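Local coordinates for protein putative exotoxin (superantigen) (Streptococcus pyogenes, PDB 1TY0) that probably acts as a superantigen toxin, using one common surface both to engage the T-cell receptor and to form dimers, and binds zinc, at residues K137-L142 against F187-D192; A17-P22 against Y141-Y146. All coordinates share one frame; numbering follows the deposited sequence.

Contact 1 (K137-L142 against F187-D192); sequences KIRQYL and FKKYKD
Arg139 of the central helix 131-146 and Lys189 of the 3-10 segment that follows helix 183-187 come together from opposite directions, Lys189 CE lying obliquely to the Arg139 guanidinium. The backbones stay well apart, the nearest CA atoms, those of Arg139 and Phe187, being 13.1 Å from each other. Along 137-142, Ile138 packs on Phe204 and Ile206 of strand 201-209, in keeping with the helix of a beta-grasp domain lying across its sheet. Arg139, next in line, carries this side of the contact alone. Its chain runs extended from CG to NE, and this reach brings NH2 to 3.7 Å from Lys189 CE and 3.8 Å from Lys189 NZ. Lys189 bends at its last torsion (chi4 -77°), which turns the ammonium aside from the line of its methylenes. Beside them stands the Tyr190 ring, with Lys189 CG lying 4.0 Å above its plane and over its centre; the hydroxyl comes no closer to the guanidinium than 4.5 Å, from Tyr190 OH to Arg139 NE.

Two aspartates account for this pairing of cations. Asp176 forms salt bridges with both, through OD1 to Arg139 NH1 and through OD2 to Lys189 NZ, while Asp135 takes Arg139 NE on OD1 and the Tyr190 hydroxyl on OD2. Ile186 O is a further acceptor for Lys189 NZ. The two segments are therefore joined chiefly through shared carboxylates, and only 79 Å² is buried directly between them. Such close positive charges would probably help to keep both aspartates ionised in this interior setting.

Contact 2 (A17-P22 against Y141-Y146); sequences AYEIIP and YLMQTY
A methionine methyl set against a carboxylate is the odd element here: Met143 CE lies 3.4 Å from Glu19 OE2, an oxygen that also accepts a hydrogen bond from Gln140 NE2. The methyl rests on the aliphatic part of the same side chain as well, with Met143 CE 3.7 Å from Glu19 CG, so it is held along the bent glutamate and not only at its end. Glu19 folds at chi2 (-74°), which brings its carboxylate nearer to Met143, and the two chains slide past each other in opposite senses. One atom earlier, Met143 SD packs 3.8 Å from Tyr18 CB, at the root of a side chain whose ring leads away from Met143. The bend at Met143 chi3 (70°) sets the sulfur against Tyr18 CB and carries the methyl on to Glu19.

Glu19 is the centre of an inverse gamma turn, and the contact joins this N-terminal part of the chain to the helix of the beta-grasp domain, within the two-domain superantigen fold. Beyond the two segments, Met143 also packs on Ile148 and Tyr149, in the loop that follows its own helix. The second subunit approaches both sides of the contact: its Arg81 bonds Thr145 OG1, and its Arg183 binds Glu19 O.

Contact 1 and contact 2, their centres about 10 Å apart, draw on successive turns of helix 131-146, sharing Tyr141 and Leu142. Tyr18 ties them together: its hydroxyl lies 2.7 Å from Tyr190 OH, a probable hydrogen bond, while Gln140 NE2 approaches Tyr18 O at 2.7 Å in another. The tyrosine ring also packs against the arginine of contact 1, with Tyr18 CE2 3.5 Å from Arg139 NH1. Together they pass from a charged cluster near the middle of the chain to the packing of Met143 on Tyr18 and Glu19; both touch the second subunit, whose Phe79 packs on Gln140 and Glu19. Both contacts lie away from the zinc-site residues His169, His203 and Asp205.

Contact 1 (K137-L142 against F187-D192)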
loop_
_atom_site.group_PDB
_atom_site.type_symbol
_atom_site.label_atom_id
_atom_site.label_comp_id
_atom_site.label_asym_id
_atom_site.label_seq_id
_atom_site.Cartn_x
_atom_site.Cartn_y
_atom_site.Cartn_z
ATOM N N LYS A 137 11.113 -6.293 -1.573
ATOM C CA LYS A 137 11.162 -7.163 -0.406
ATOM C C LYS A 137 12.422 -6.992 0.423
ATOM O O LYS A 137 12.349 -6.944 1.648
ATOM C CB LYS A 137 10.988 -8.622 -0.831
ATOM C CG LYS A 137 9.594 -8.894 -1.384
ATOM C CD LYS A 137 9.359 -10.361 -1.735
ATOM C CE LYS A 137 7.885 -10.567 -2.075
ATOM N NZ LYS A 137 7.579 -11.939 -2.566
ATOM N N ILE A 138 13.571 -6.880 -0.235
ATOM C CA ILE A 138 14.818 -6.700 0.497
ATOM C C ILE A 138 14.855 -5.336 1.185
ATOM O O ILE A 138 15.323 -5.225 2.315
ATOM C CB ILE A 138 16.051 -6.855 -0.421
ATOM C CG1 ILE A 138 17.332 -6.750 0.412
ATOM C CG2 ILE A 138 16.035 -5.800 -1.503
ATOM C CD1 ILE A 138 18.579 -7.139 -0.349
ATOM N N ARG A 139 14.360 -4.292 0.527
ATOM C CA ARG A 139 14.360 -2.981 1.179
ATOM C C ARG A 139 13.468 -3.021 2.411
ATOM O O ARG A 139 13.822 -2.487 3.465
ATOM C CB ARG A 139 13.884 -1.880 0.227
ATOM C CG ARG A 139 14.884 -1.577 -0.870
ATOM C CD ARG A 139 14.544 -0.302 -1.619
ATOM N NE ARG A 139 15.231 -0.272 -2.905
ATOM C CZ ARG A 139 15.728 0.821 -3.474
ATOM N NH1 ARG A 139 15.633 2.001 -2.873
ATOM N NH2 ARG A 139 16.307 0.728 -4.661
ATOM N N GLN A 140 12.307 -3.657 2.291
ATOM C CA GLN A 140 11.411 -3.759 3.433
ATOM C C GLN A 140 12.098 -4.510 4.575
ATOM O O GLN A 140 11.986 -4.121 5.738
ATOM C CB GLN A 140 10.117 -4.468 3.038
ATOM C CG GLN A 140 8.983 -3.516 2.672
ATOM C CD GLN A 140 8.556 -2.644 3.841
ATOM O OE1 GLN A 140 8.520 -3.096 4.984
ATOM N NE2 GLN A 140 8.214 -1.390 3.557
ATOM N N TYR A 141 12.808 -5.583 4.244
ATOM C CA TYR A 141 13.512 -6.354 5.263
ATOM C C TYR A 141 14.538 -5.455 5.943
ATOM O O TYR A 141 14.636 -5.419 7.172
ATOM C CB TYR A 141 14.225 -7.556 4.641
ATOM C CG TYR A 141 15.098 -8.306 5.625
ATOM C CD1 TYR A 141 14.533 -9.106 6.620
ATOM C CD2 TYR A 141 16.483 -8.184 5.586
ATOM C CE1 TYR A 141 15.329 -9.763 7.556
ATOM C CE2 TYR A 141 17.292 -8.836 6.519
ATOM C CZ TYR A 141 16.707 -9.622 7.500
ATOM O OH TYR A 141 17.499 -10.260 8.432
ATOM N N LEU A 142 15.302 -4.731 5.133
ATOM C CA LEU A 142 16.321 -3.823 5.649
ATOM C C LEU A 142 15.707 -2.678 6.450
ATOM O O LEU A 142 16.277 -2.234 7.448
ATOM C CB LEU A 142 17.162 -3.271 4.494
ATOM C CG LEU A 142 18.040 -4.308 3.784
ATOM C CD1 LEU A 142 18.687 -3.697 2.563
ATOM C CD2 LEU A 142 19.099 -4.827 4.750
ATOM N N PHE A 187 10.112 4.878 -8.521
ATOM C CA PHE A 187 9.764 3.600 -9.132
ATOM C C PHE A 187 10.001 3.536 -10.643
ATOM O O PHE A 187 9.980 2.456 -11.222
ATOM C CB PHE A 187 8.292 3.253 -8.856
ATOM C CG PHE A 187 7.938 3.127 -7.398
ATOM C CD1 PHE A 187 8.920 2.979 -6.418
ATOM C CD2 PHE A 187 6.597 3.121 -7.009
ATOM C CE1 PHE A 187 8.569 2.829 -5.072
ATOM C CE2 PHE A 187 6.236 2.972 -5.670
ATOM C CZ PHE A 187 7.223 2.825 -4.699
ATOM N N LYS A 188 10.226 4.679 -11.283
ATOM C CA LYS A 188 10.429 4.689 -12.728
ATOM C C LYS A 188 11.533 3.746 -13.187
ATOM O O LYS A 188 11.489 3.233 -14.301
ATOM C CB LYS A 188 10.716 6.113 -13.220
ATOM C CG LYS A 188 9.637 6.656 -14.152
ATOM C CD LYS A 188 9.849 8.128 -14.468
ATOM C CE LYS A 188 8.854 8.624 -15.505
ATOM N NZ LYS A 188 7.439 8.428 -15.085
ATOM N N LYS A 189 12.519 3.510 -12.328
ATOM C CA LYS A 189 13.610 2.607 -12.686
ATOM C C LYS A 189 13.084 1.224 -13.056
ATOM O O LYS A 189 13.672 0.530 -13.889
ATOM C CB LYS A 189 14.615 2.489 -11.529
ATOM C CG LYS A 189 14.005 2.066 -10.188
ATOM C CD LYS A 189 15.103 1.792 -9.150
ATOM C CE LYS A 189 14.539 1.465 -7.773
ATOM N NZ LYS A 189 14.064 2.661 -7.029
ATOM N N TYR A 190 11.952 0.833 -12.471
ATOM C CA TYR A 190 11.398 -0.487 -12.739
ATOM C C TYR A 190 10.775 -0.625 -14.121
ATOM O O TYR A 190 10.323 -1.703 -14.488
ATOM C CB TYR A 190 10.368 -0.876 -11.659
ATOM C CG TYR A 190 10.914 -0.863 -10.243
ATOM C CD1 TYR A 190 12.104 -1.516 -9.927
ATOM C CD2 TYR A 190 10.230 -0.204 -9.213
ATOM C CE1 TYR A 190 12.609 -1.517 -8.629
ATOM C CE2 TYR A 190 10.728 -0.197 -7.901
ATOM C CZ TYR A 190 11.921 -0.859 -7.621
ATOM O OH TYR A 190 12.424 -0.869 -6.342
ATOM N N LYS A 191 10.746 0.457 -14.892
ATOM C CA LYS A 191 10.178 0.374 -16.229
ATOM C C LYS A 191 11.015 -0.535 -17.126
ATOM O O LYS A 191 10.532 -0.991 -18.161
ATOM C CB LYS A 191 10.049 1.763 -16.861
ATOM C CG LYS A 191 8.979 2.617 -16.214
ATOM C CD LYS A 191 8.840 3.972 -16.895
ATOM C CE LYS A 191 8.490 3.824 -18.364
ATOM N NZ LYS A 191 8.133 5.146 -18.959
ATOM N N ASP A 192 12.262 -0.810 -16.742
ATOM C CA ASP A 192 13.073 -1.706 -17.565
ATOM C C ASP A 192 12.599 -3.155 -17.437
ATOM O O ASP A 192 13.075 -4.035 -18.157
ATOM C CB ASP A 192 14.568 -1.612 -17.219
ATOM C CG ASP A 192 14.869 -1.933 -15.769
ATOM O OD1 ASP A 192 14.078 -2.649 -15.126
ATOM O OD2 ASP A 192 15.923 -1.473 -15.274
#

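Contact 2 (A17-P22 against Y141-Y146)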
loop_
_atom_site.group_PDB
_atom_site.type_symbol
_atom_site.label_atom_id
_atom_site.label_comp_id
_atom_site.label_asym_id
_atom_site.label_seq_id
_atom_site.Cartn_x
_atom_site.Cartn_y
_atom_site.Cartn_z
ATOM N N ALA A 17 8.165 6.158 0.428
ATOM C CA ALA A 17 7.916 5.506 -0.852
ATOM C C ALA A 17 7.763 3.994 -0.745
ATOM O O ALA A 17 6.843 3.420 -1.326
ATOM C CB ALA A 17 9.035 5.846 -1.841
ATOM N N TYR A 18 8.652 3.351 0.007
ATOM C CA TYR A 18 8.611 1.900 0.138
ATOM C C TYR A 18 7.728 1.312 1.247
ATOM O O TYR A 18 7.615 0.096 1.365
ATOM C CB TYR A 18 10.046 1.365 0.227
ATOM C CG TYR A 18 10.747 1.360 -1.121
ATOM C CD1 TYR A 18 10.544 0.319 -2.025
ATOM C CD2 TYR A 18 11.581 2.412 -1.507
ATOM C CE1 TYR A 18 11.154 0.319 -3.286
ATOM C CE2 TYR A 18 12.196 2.425 -2.770
ATOM C CZ TYR A 18 11.976 1.373 -3.651
ATOM O OH TYR A 18 12.579 1.370 -4.892
ATOM N N GLU A 19 7.117 2.164 2.067
ATOM C CA GLU A 19 6.200 1.686 3.111
ATOM C C GLU A 19 4.870 1.619 2.374
ATOM O O GLU A 19 4.017 2.486 2.526
ATOM C CB GLU A 19 6.117 2.691 4.262
ATOM C CG GLU A 19 7.216 2.531 5.303
ATOM C CD GLU A 19 6.998 1.321 6.188
ATOM O OE1 GLU A 19 5.985 1.295 6.924
ATOM O OE2 GLU A 19 7.834 0.394 6.150
ATOM N N ILE A 20 4.708 0.574 1.574
ATOM C CA ILE A 20 3.526 0.428 0.744
ATOM C C ILE A 20 3.145 -1.033 0.510
ATOM O O ILE A 20 3.954 -1.938 0.706
ATOM C CB ILE A 20 3.802 1.103 -0.617
ATOM C CG1 ILE A 20 2.597 0.999 -1.547
ATOM C CG2 ILE A 20 5.018 0.459 -1.258
ATOM C CD1 ILE A 20 2.813 1.727 -2.857
ATOM N N ILE A 21 1.901 -1.250 0.102
ATOM C CA ILE A 21 1.392 -2.586 -0.192
ATOM C C ILE A 21 1.493 -2.757 -1.706
ATOM O O ILE A 21 0.959 -1.947 -2.458
ATOM C CB ILE A 21 -0.089 -2.723 0.229
ATOM C CG1 ILE A 21 -0.185 -2.765 1.758
ATOM C CG2 ILE A 21 -0.705 -3.980 -0.387
ATOM C CD1 ILE A 21 0.411 -4.005 2.364
ATOM N N PRO A 22 2.167 -3.820 -2.170
ATOM C CA PRO A 22 2.302 -4.026 -3.616
ATOM C C PRO A 22 1.104 -4.635 -4.321
ATOM O O PRO A 22 0.243 -5.253 -3.695
ATOM C CB PRO A 22 3.520 -4.939 -3.714
ATOM C CG PRO A 22 3.359 -5.807 -2.498
ATOM C CD PRO A 22 2.957 -4.813 -1.419
ATOM N N TYR A 141 12.808 -5.583 4.244
ATOM C CA TYR A 141 13.512 -6.354 5.263
ATOM C C TYR A 141 14.538 -5.455 5.943
ATOM O O TYR A 141 14.636 -5.419 7.172
ATOM C CB TYR A 141 14.225 -7.556 4.641
ATOM C CG TYR A 141 15.098 -8.306 5.625
ATOM C CD1 TYR A 141 14.533 -9.106 6.620
ATOM C CD2 TYR A 141 16.483 -8.184 5.586
ATOM C CE1 TYR A 141 15.329 -9.763 7.556
ATOM C CE2 TYR A 141 17.292 -8.836 6.519
ATOM C CZ TYR A 141 16.707 -9.622 7.500
ATOM O OH TYR A 141 17.499 -10.260 8.432
ATOM N N LEU A 142 15.302 -4.731 5.133
ATOM C CA LEU A 142 16.321 -3.823 5.649
ATOM C C LEU A 142 15.707 -2.678 6.450
ATOM O O LEU A 142 16.277 -2.234 7.448
ATOM C CB LEU A 142 17.162 -3.271 4.494
ATOM C CG LEU A 142 18.040 -4.308 3.784
ATOM C CD1 LEU A 142 18.687 -3.697 2.563
ATOM C CD2 LEU A 142 19.099 -4.827 4.750
ATOM N N MET A 143 14.545 -2.201 6.024
ATOM C CA MET A 143 13.879 -1.111 6.730
ATOM C C MET A 143 13.435 -1.567 8.110
ATOM O O MET A 143 13.669 -0.891 9.112
ATOM C CB MET A 143 12.669 -0.627 5.928
ATOM C CG MET A 143 13.039 0.170 4.696
ATOM S SD MET A 143 11.701 0.315 3.504
ATOM C CE MET A 143 10.588 1.389 4.351
ATOM N N GLN A 144 12.795 -2.729 8.145
ATOM C CA GLN A 144 12.288 -3.316 9.378
ATOM C C GLN A 144 13.381 -3.779 10.334
ATOM O O GLN A 144 13.261 -3.629 11.551
ATOM C CB GLN A 144 11.420 -4.529 9.041
ATOM C CG GLN A 144 10.146 -4.220 8.279
ATOM C CD GLN A 144 9.607 -5.437 7.549
ATOM O OE1 GLN A 144 9.943 -6.577 7.878
ATOM N NE2 GLN A 144 8.761 -5.202 6.553
ATOM N N THR A 145 14.446 -4.337 9.773
ATOM C CA THR A 145 15.531 -4.903 10.563
ATOM C C THR A 145 16.721 -4.008 10.882
ATOM O O THR A 145 17.218 -4.006 12.009
ATOM C CB THR A 145 16.053 -6.181 9.877
ATOM O OG1 THR A 145 14.943 -7.021 9.541
ATOM C CG2 THR A 145 16.988 -6.949 10.806
ATOM N N TYR A 146 17.185 -3.252 9.897
ATOM C CA TYR A 146 18.336 -2.393 10.110
ATOM C C TYR A 146 18.033 -0.903 10.057
ATOM O O TYR A 146 18.946 -0.084 10.140
ATOM C CB TYR A 146 19.428 -2.772 9.107
ATOM C CG TYR A 146 19.947 -4.171 9.348
ATOM C CD1 TYR A 146 20.788 -4.444 10.427
ATOM C CD2 TYR A 146 19.543 -5.236 8.544
ATOM C CE1 TYR A 146 21.210 -5.745 10.704
ATOM C CE2 TYR A 146 19.961 -6.544 8.814
ATOM C CZ TYR A 146 20.793 -6.788 9.896
ATOM O OH TYR A 146 21.212 -8.073 10.167
#